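Local coordinates for protein annexin A8 (Homo sapiens, PDB 1W3W) that binds calcium and phospholipid membranes as an annexin and acts as an anticoagulant by indirectly inhibiting the thromboplastin-specific complex of the coagulation cascade, at residues I116-A121 with L159-L163; T39-I45 with E78-F83; V174-A179 with T211-V216. All coordinates share one frame; numbering follows the deposited sequence.

Contact 1 (I116-A121 with L159-L163)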
loop_
_atom_site.group_PDB
_atom_site.type_symbol
_atom_site.label_atom_id
_atom_site.label_comp_id
_atom_site.label_asym_id
_atom_site.label_seq_id
_atom_site.Cartn_x
_atom_site.Cartn_y
_atom_site.Cartn_z
ATOM N N ILE A 116 -6.712 4.936 -1.770
ATOM C CA ILE A 116 -6.092 5.716 -2.833
ATOM C C ILE A 116 -4.918 6.542 -2.311
ATOM O O ILE A 116 -3.865 6.580 -2.934
ATOM C CB ILE A 116 -7.129 6.647 -3.545
ATOM C CG1 ILE A 116 -8.328 5.833 -4.060
ATOM C CG2 ILE A 116 -6.446 7.376 -4.712
ATOM C CD1 ILE A 116 -9.529 6.687 -4.557
ATOM N N ILE A 117 -5.101 7.176 -1.154
ATOM C CA ILE A 117 -4.040 7.957 -0.503
ATOM C C ILE A 117 -2.798 7.098 -0.213
ATOM O O ILE A 117 -1.667 7.481 -0.527
ATOM C CB ILE A 117 -4.588 8.568 0.822
ATOM C CG1 ILE A 117 -5.569 9.708 0.509
ATOM C CG2 ILE A 117 -3.456 9.049 1.726
ATOM C CD1 ILE A 117 -6.526 10.066 1.637
ATOM N N GLU A 118 -3.031 5.945 0.409
ATOM C CA GLU A 118 -1.967 5.029 0.810
ATOM C C GLU A 118 -1.119 4.636 -0.377
ATOM O O GLU A 118 0.101 4.717 -0.324
ATOM C CB GLU A 118 -2.579 3.787 1.475
ATOM C CG GLU A 118 -1.630 2.620 1.706
ATOM C CD GLU A 118 -2.393 1.323 1.913
ATOM O OE1 GLU A 118 -3.067 1.187 2.945
ATOM O OE2 GLU A 118 -2.321 0.445 1.040
ATOM N N ILE A 119 -1.758 4.193 -1.444
ATOM C CA ILE A 119 -1.014 3.709 -2.591
ATOM C C ILE A 119 -0.284 4.850 -3.299
ATOM O O ILE A 119 0.919 4.736 -3.588
ATOM C CB ILE A 119 -1.913 2.936 -3.552
ATOM C CG1 ILE A 119 -2.430 1.679 -2.853
ATOM C CG2 ILE A 119 -1.127 2.547 -4.791
ATOM C CD1 ILE A 119 -3.408 0.883 -3.667
ATOM N N LEU A 120 -0.981 5.954 -3.553
ATOM C CA LEU A 120 -0.366 7.050 -4.304
ATOM C C LEU A 120 0.791 7.723 -3.542
ATOM O O LEU A 120 1.769 8.162 -4.150
ATOM C CB LEU A 120 -1.410 8.085 -4.748
ATOM C CG LEU A 120 -2.053 7.807 -6.118
ATOM C CD1 LEU A 120 -2.608 6.405 -6.221
ATOM C CD2 LEU A 120 -3.137 8.826 -6.455
ATOM N N ALA A 121 0.691 7.795 -2.223
ATOM C CA ALA A 121 1.729 8.436 -1.420
ATOM C C ALA A 121 2.930 7.541 -1.128
ATOM O O ALA A 121 4.051 8.038 -0.951
ATOM C CB ALA A 121 1.140 8.960 -0.139
ATOM N N LEU A 159 -3.921 14.283 -5.054
ATOM C CA LEU A 159 -3.866 12.938 -5.617
ATOM C C LEU A 159 -3.417 12.976 -7.071
ATOM O O LEU A 159 -2.539 12.215 -7.479
ATOM C CB LEU A 159 -5.215 12.237 -5.479
ATOM C CG LEU A 159 -5.668 11.954 -4.043
ATOM C CD1 LEU A 159 -7.021 11.317 -4.032
ATOM C CD2 LEU A 159 -4.663 11.090 -3.279
ATOM N N VAL A 160 -4.007 13.878 -7.849
ATOM C CA VAL A 160 -3.599 14.073 -9.231
ATOM C C VAL A 160 -2.128 14.500 -9.343
ATOM O O VAL A 160 -1.401 14.036 -10.222
ATOM C CB VAL A 160 -4.548 15.092 -9.937
ATOM C CG1 VAL A 160 -3.866 15.780 -11.106
ATOM C CG2 VAL A 160 -5.796 14.369 -10.396
ATOM N N CYS A 161 -1.689 15.365 -8.444
ATOM C CA CYS A 161 -0.294 15.797 -8.417
ATOM C C CYS A 161 0.664 14.641 -8.131
ATOM O O CYS A 161 1.720 14.559 -8.745
ATOM C CB CYS A 161 -0.102 16.904 -7.389
ATOM S SG CYS A 161 1.559 17.622 -7.418
ATOM N N LEU A 162 0.293 13.736 -7.228
ATOM C CA LEU A 162 1.147 12.585 -6.907
ATOM C C LEU A 162 1.362 11.673 -8.119
ATOM O O LEU A 162 2.404 11.023 -8.233
ATOM C CB LEU A 162 0.584 11.794 -5.719
ATOM C CG LEU A 162 0.701 12.506 -4.365
ATOM C CD1 LEU A 162 -0.066 11.767 -3.285
ATOM C CD2 LEU A 162 2.135 12.678 -3.953
ATOM N N LEU A 163 0.380 11.632 -9.020
ATOM C CA LEU A 163 0.471 10.860 -10.258
ATOM C C LEU A 163 1.203 11.593 -11.369
ATOM O O LEU A 163 1.794 10.962 -12.244
ATOM C CB LEU A 163 -0.924 10.560 -10.805
ATOM C CG LEU A 163 -1.850 9.606 -10.074
ATOM C CD1 LEU A 163 -3.214 9.630 -10.770
ATOM C CD2 LEU A 163 -1.255 8.195 -10.044
#
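L120 projects from helix 113-122 against three leucines on the last turns of helix 153-163, and its methyl CD2 touches two of them, L159 and L163. That methyl lies 3.6 Å from the backbone oxygen L159 O and 3.9 Å from L163 CG, so it fits over one turn of the facing helix. L163 meets it obliquely, with L163 CD2 set 4.0 Å from L120 CG. L162 comes in beside the L120 carbonyl, its CD1 resting 4.2 Å from L120 CB and close to the methyl of A121. The small side chain of A121 is consistent with L162 CD1 coming near the main chain at L120 and A121.

L159 serves two isoleucines with its forked end. CG lies anti to its own carbonyl carbon (chi1 -65°), and the extended chain carries the two methyls to different partners: CD1 stands 4.0 Å from I116 CG2, while CD2 is 4.1 Å from I117 CG1. I116 and L159 cross at about a right angle, the beta-branched isoleucine presenting the methyl that lies anti to its backbone nitrogen. No hydrogen bond crosses the interface; shape and burial of hydrocarbon do the work.

The two short helical segments run nearly parallel, 27° apart, with axes 9.9 Å from each other. Both belong to the second annexin repeat, in whose helical bundle I116 and L120 also pack on L102 of helix 96-107, and L120 and L163 on I147 of helix 143-150. Beyond the repeat, I117 and A121 touch T246 of helix 238-252, and E118 forms salt bridges with R261 and R278.

Contact 2 (T39-I45 with E78-F83)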
loop_
_atom_site.group_PDB
_atom_site.type_symbol
_atom_site.label_atom_id
_atom_site.label_comp_id
_atom_site.label_asym_id
_atom_site.label_seq_id
_atom_site.Cartn_x
_atom_site.Cartn_y
_atom_site.Cartn_z
ATOM N N THR A 39 -12.404 -29.511 0.514
ATOM C CA THR A 39 -11.319 -28.599 0.185
ATOM C C THR A 39 -10.257 -28.715 1.266
ATOM O O THR A 39 -10.582 -28.621 2.451
ATOM C CB THR A 39 -11.858 -27.159 0.152
ATOM O OG1 THR A 39 -12.811 -27.024 -0.910
ATOM C CG2 THR A 39 -10.751 -26.159 -0.210
ATOM N N ASN A 40 -9.012 -28.948 0.859
ATOM C CA ASN A 40 -7.871 -28.984 1.770
ATOM C C ASN A 40 -7.212 -27.611 1.808
ATOM O O ASN A 40 -6.295 -27.322 1.049
ATOM C CB ASN A 40 -6.865 -30.047 1.318
ATOM C CG ASN A 40 -5.758 -30.295 2.350
ATOM O OD1 ASN A 40 -5.549 -29.498 3.266
ATOM N ND2 ASN A 40 -5.057 -31.412 2.202
ATOM N N GLU A 41 -7.698 -26.759 2.698
ATOM C CA GLU A 41 -7.245 -25.375 2.768
ATOM C C GLU A 41 -5.793 -25.265 3.198
ATOM O O GLU A 41 -5.094 -24.362 2.783
ATOM C CB GLU A 41 -8.118 -24.572 3.729
ATOM C CG GLU A 41 -9.522 -24.314 3.207
ATOM C CD GLU A 41 -10.553 -25.319 3.710
ATOM O OE1 GLU A 41 -11.748 -25.125 3.399
ATOM O OE2 GLU A 41 -10.186 -26.283 4.417
ATOM N N GLN A 42 -5.349 -26.185 4.042
ATOM C CA GLN A 42 -3.990 -26.158 4.538
ATOM C C GLN A 42 -2.987 -26.376 3.416
ATOM O O GLN A 42 -1.949 -25.730 3.394
ATOM C CB GLN A 42 -3.793 -27.217 5.637
ATOM C CG GLN A 42 -2.434 -27.135 6.324
ATOM C CD GLN A 42 -2.206 -25.800 7.005
ATOM O OE1 GLN A 42 -1.186 -25.141 6.779
ATOM N NE2 GLN A 42 -3.154 -25.387 7.815
ATOM N N ALA A 43 -3.295 -27.279 2.483
ATOM C CA ALA A 43 -2.425 -27.530 1.347
ATOM C C ALA A 43 -2.335 -26.298 0.447
ATOM O O ALA A 43 -1.305 -26.060 -0.160
ATOM C CB ALA A 43 -2.913 -28.725 0.544
ATOM N N ILE A 44 -3.418 -25.525 0.368
ATOM C CA ILE A 44 -3.413 -24.282 -0.389
ATOM C C ILE A 44 -2.489 -23.254 0.299
ATOM O O ILE A 44 -1.688 -22.621 -0.371
ATOM C CB ILE A 44 -4.858 -23.742 -0.588
ATOM C CG1 ILE A 44 -5.631 -24.681 -1.533
ATOM C CG2 ILE A 44 -4.846 -22.338 -1.161
ATOM C CD1 ILE A 44 -7.123 -24.513 -1.489
ATOM N N ILE A 45 -2.591 -23.135 1.621
ATOM C CA ILE A 45 -1.695 -22.282 2.416
ATOM C C ILE A 45 -0.237 -22.697 2.220
ATOM O O ILE A 45 0.614 -21.863 1.960
ATOM C CB ILE A 45 -2.075 -22.332 3.921
ATOM C CG1 ILE A 45 -3.441 -21.704 4.159
ATOM C CG2 ILE A 45 -1.009 -21.623 4.806
ATOM C CD1 ILE A 45 -3.964 -21.942 5.569
ATOM N N GLU A 78 -13.850 -21.738 -5.204
ATOM C CA GLU A 78 -13.732 -22.796 -4.221
ATOM C C GLU A 78 -13.657 -22.264 -2.806
ATOM O O GLU A 78 -14.069 -22.936 -1.881
ATOM C CB GLU A 78 -12.497 -23.661 -4.516
ATOM C CG GLU A 78 -12.646 -24.508 -5.767
ATOM C CD GLU A 78 -13.824 -25.459 -5.668
ATOM O OE1 GLU A 78 -13.877 -26.224 -4.681
ATOM O OE2 GLU A 78 -14.701 -25.407 -6.558
ATOM N N LEU A 79 -13.113 -21.063 -2.633
ATOM C CA LEU A 79 -12.878 -20.508 -1.311
ATOM C C LEU A 79 -13.885 -19.404 -1.009
ATOM O O LEU A 79 -14.523 -18.871 -1.907
ATOM C CB LEU A 79 -11.450 -19.948 -1.238
ATOM C CG LEU A 79 -10.331 -20.960 -1.533
ATOM C CD1 LEU A 79 -8.984 -20.304 -1.409
ATOM C CD2 LEU A 79 -10.418 -22.157 -0.606
ATOM N N SER A 80 -14.002 -19.052 0.262
ATOM C CA SER A 80 -14.880 -17.969 0.688
ATOM C C SER A 80 -14.243 -17.064 1.734
ATOM O O SER A 80 -13.224 -17.395 2.336
ATOM C CB SER A 80 -16.191 -18.549 1.245
ATOM O OG SER A 80 -15.910 -19.376 2.361
ATOM N N GLY A 81 -14.858 -15.900 1.910
ATOM C CA GLY A 81 -14.568 -15.012 3.016
ATOM C C GLY A 81 -13.205 -14.357 2.938
ATOM O O GLY A 81 -12.652 -14.171 1.850
ATOM N N LYS A 82 -12.667 -14.039 4.113
ATOM C CA LYS A 82 -11.397 -13.342 4.230
ATOM C C LYS A 82 -10.267 -14.198 3.674
ATOM O O LYS A 82 -9.375 -13.686 3.037
ATOM C CB LYS A 82 -11.132 -12.948 5.685
ATOM C CG LYS A 82 -12.110 -11.881 6.201
ATOM C CD LYS A 82 -11.945 -11.654 7.707
ATOM C CE LYS A 82 -13.274 -11.474 8.441
ATOM N NZ LYS A 82 -13.323 -10.148 9.125
ATOM N N PHE A 83 -10.346 -15.507 3.885
ATOM C CA PHE A 83 -9.364 -16.441 3.378
ATOM C C PHE A 83 -9.276 -16.345 1.864
ATOM O O PHE A 83 -8.200 -16.296 1.317
ATOM C CB PHE A 83 -9.708 -17.865 3.802
ATOM C CG PHE A 83 -8.697 -18.894 3.375
ATOM C CD1 PHE A 83 -7.375 -18.796 3.774
ATOM C CD2 PHE A 83 -9.076 -19.973 2.594
ATOM C CE1 PHE A 83 -6.460 -19.744 3.392
ATOM C CE2 PHE A 83 -8.148 -20.931 2.213
ATOM C CZ PHE A 83 -6.843 -20.813 2.608
#
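The ring of F83 and the hydrocarbon part of E41 meet where two helices of the first annexin repeat begin, helix 41-48 and helix 81-91. Followed outward, E41 starts with CB 3.9 Å from F83 CE2; CG is closer still, 3.8 Å from F83 CE2, approaching obliquely. The chain then bends at chi2 (96°), and the carboxylate plane stands 65° from the ring plane. At the tip, E41 OE2 finishes 3.1 Å from the backbone oxygen T39 O, a pair of acceptors with no hydrogen bond between them. Glutamate suits this border position, offering methylenes to the ring and a charged end beyond it.

At another part of the ring, I45 CG1 touches the edge near the ring plane, 3.7 Å from F83 CE1. Four residues before F83, L79 uses a single methyl twice: CD2 lies 4.0 Å from T39 CG2 and 4.1 Å from I44 CD1. F83 also packs on D314 and A318 of helix 313-323. N40 caps the start of helix 41-48, its OD1 accepting from A43 N at 3.3 Å, with the donor well above the side-chain carbonyl plane.

Contact 3 (V174-A179 with T211-V216)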
loop_
_atom_site.group_PDB
_atom_site.type_symbol
_atom_site.label_atom_id
_atom_site.label_comp_id
_atom_site.label_asym_id
_atom_site.label_seq_id
_atom_site.Cartn_x
_atom_site.Cartn_y
_atom_site.Cartn_z
ATOM N N VAL A 174 20.682 19.019 -2.378
ATOM C CA VAL A 174 19.531 19.859 -2.144
ATOM C C VAL A 174 19.977 21.302 -2.369
ATOM O O VAL A 174 21.057 21.708 -1.960
ATOM C CB VAL A 174 19.030 19.659 -0.703
ATOM C CG1 VAL A 174 17.825 20.548 -0.400
ATOM C CG2 VAL A 174 18.688 18.202 -0.489
ATOM N N ASP A 175 19.134 22.073 -3.022
ATOM C CA ASP A 175 19.355 23.495 -3.184
ATOM C C ASP A 175 18.967 24.198 -1.877
ATOM O O ASP A 175 17.790 24.270 -1.574
ATOM C CB ASP A 175 18.471 23.974 -4.341
ATOM C CG ASP A 175 18.661 25.438 -4.675
ATOM O OD1 ASP A 175 19.097 26.230 -3.807
ATOM O OD2 ASP A 175 18.359 25.883 -5.798
ATOM N N PRO A 176 19.932 24.712 -1.104
ATOM C CA PRO A 176 19.618 25.280 0.207
ATOM C C PRO A 176 18.760 26.539 0.139
ATOM O O PRO A 176 17.971 26.763 1.066
ATOM C CB PRO A 176 20.999 25.587 0.807
ATOM C CG PRO A 176 21.935 25.706 -0.383
ATOM C CD PRO A 176 21.371 24.813 -1.414
ATOM N N ALA A 177 18.919 27.354 -0.905
ATOM C CA ALA A 177 18.101 28.557 -1.049
ATOM C C ALA A 177 16.638 28.206 -1.295
ATOM O O ALA A 177 15.736 28.844 -0.759
ATOM C CB ALA A 177 18.625 29.439 -2.187
ATOM N N LEU A 178 16.408 27.188 -2.112
ATOM C CA LEU A 178 15.053 26.801 -2.452
ATOM C C LEU A 178 14.393 26.093 -1.267
ATOM O O LEU A 178 13.209 26.278 -1.023
ATOM C CB LEU A 178 15.046 25.923 -3.705
ATOM C CG LEU A 178 13.679 25.446 -4.205
ATOM C CD1 LEU A 178 12.885 26.593 -4.783
ATOM C CD2 LEU A 178 13.865 24.355 -5.256
ATOM N N ALA A 179 15.171 25.320 -0.516
ATOM C CA ALA A 179 14.658 24.638 0.669
ATOM C C ALA A 179 14.181 25.655 1.693
ATOM O O ALA A 179 13.116 25.492 2.283
ATOM C CB ALA A 179 15.741 23.734 1.281
ATOM N N THR A 211 14.414 13.931 -0.459
ATOM C CA THR A 211 15.617 14.481 0.151
ATOM C C THR A 211 15.519 15.998 0.385
ATOM O O THR A 211 15.955 16.528 1.416
ATOM C CB THR A 211 16.817 14.156 -0.767
ATOM O OG1 THR A 211 16.907 12.728 -0.943
ATOM C CG2 THR A 211 18.120 14.546 -0.110
ATOM N N HIS A 212 14.954 16.688 -0.594
ATOM C CA HIS A 212 14.684 18.114 -0.484
ATOM C C HIS A 212 13.669 18.363 0.635
ATOM O O HIS A 212 13.858 19.252 1.442
ATOM C CB HIS A 212 14.156 18.645 -1.817
ATOM C CG HIS A 212 13.778 20.093 -1.791
ATOM N ND1 HIS A 212 14.523 21.064 -2.425
ATOM C CD2 HIS A 212 12.732 20.734 -1.219
ATOM C CE1 HIS A 212 13.943 22.239 -2.254
ATOM N NE2 HIS A 212 12.861 22.069 -1.514
ATOM N N LEU A 213 12.624 17.544 0.697
ATOM C CA LEU A 213 11.553 17.742 1.680
ATOM C C LEU A 213 12.058 17.551 3.090
ATOM O O LEU A 213 11.649 18.277 3.987
ATOM C CB LEU A 213 10.372 16.809 1.424
ATOM C CG LEU A 213 9.422 17.212 0.294
ATOM C CD1 LEU A 213 8.386 16.127 0.127
ATOM C CD2 LEU A 213 8.762 18.542 0.544
ATOM N N LEU A 214 12.978 16.607 3.292
ATOM C CA LEU A 214 13.548 16.421 4.631
ATOM C C LEU A 214 14.246 17.672 5.112
ATOM O O LEU A 214 14.151 18.036 6.295
ATOM C CB LEU A 214 14.508 15.236 4.671
ATOM C CG LEU A 214 13.770 13.892 4.607
ATOM C CD1 LEU A 214 14.731 12.762 4.268
ATOM C CD2 LEU A 214 13.071 13.634 5.917
ATOM N N ARG A 215 14.961 18.332 4.206
ATOM C CA ARG A 215 15.601 19.594 4.552
ATOM C C ARG A 215 14.557 20.701 4.775
ATOM O O ARG A 215 14.734 21.536 5.643
ATOM C CB ARG A 215 16.612 19.991 3.478
ATOM C CG ARG A 215 17.359 21.281 3.765
ATOM C CD ARG A 215 18.387 21.160 4.871
ATOM N NE ARG A 215 19.463 22.128 4.667
ATOM C CZ ARG A 215 20.531 21.943 3.882
ATOM N NH1 ARG A 215 20.711 20.805 3.206
ATOM N NH2 ARG A 215 21.436 22.910 3.781
ATOM N N VAL A 216 13.492 20.717 3.979
ATOM C CA VAL A 216 12.429 21.684 4.160
ATOM C C VAL A 216 11.816 21.516 5.559
ATOM O O VAL A 216 11.565 22.506 6.227
ATOM C CB VAL A 216 11.338 21.582 3.068
ATOM C CG1 VAL A 216 10.125 22.421 3.418
ATOM C CG2 VAL A 216 11.882 22.009 1.712
HETATM O O HOH W 1 16.611 20.829 -4.089
#
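V174 and T211 touch methyl to methyl, CG2 to CG2 at 3.7 Å, while the other branch of the valine, CG1, leans against H212 and R215. Further along, A179 CB packs 3.8 Å from R215 CG and 4.2 Å from V216 CG2. A179 CA and V216 CA are 5.1 Å apart, and a residue as small as alanine fits such an approach.

The H212 ring receives A179 CB over one face, and L178 CD2 comes obliquely to within 3.7 Å of H212 CE1. With CG anti to the backbone nitrogen (chi1 177°), the imidazole swings across to the neighbouring helix. R215 bends at chi2, and its NH2 passes P176 CB obliquely at 4.0 Å. Here helix 176-191 of the third annexin repeat begins beside helix 210-224.

Polar links hold the H212 ring at both nitrogens. A water in the ring plane sits 2.7 Å from H212 ND1 and accepts from D175 N, and H212 NE2 is hydrogen-bonded to D182. A phenylalanine in place of H212 would probably leave D182 without this partner and break the water bridge. D175 is also the N-cap: its OD1 accepts weak bonds from A177 N and L178 N, whereas P176, lacking an N-H, needs no acceptor.

In the fold
From the N terminus, contact 2 comes first and brings the start of helix 81-91 back to helix 41-48 across 32 mostly helical residues of the first annexin repeat. Contact 1 then closes a 37-residue excursion in the second repeat, joining helices 113-122 and 153-163, and contact 3 a 31-residue one in the third, joining helices 176-191 and 210-224. The three loops follow in series; none nests in or crosses another. Contacts 1 and 3 lie near each other without touching, their nearest atoms about 8 Å apart, and the C161-C206 disulfide ties helix 153-163 to helix 198-207. Contact 2 lies across the chain's centre from contact 3, their centres about 50 Å apart.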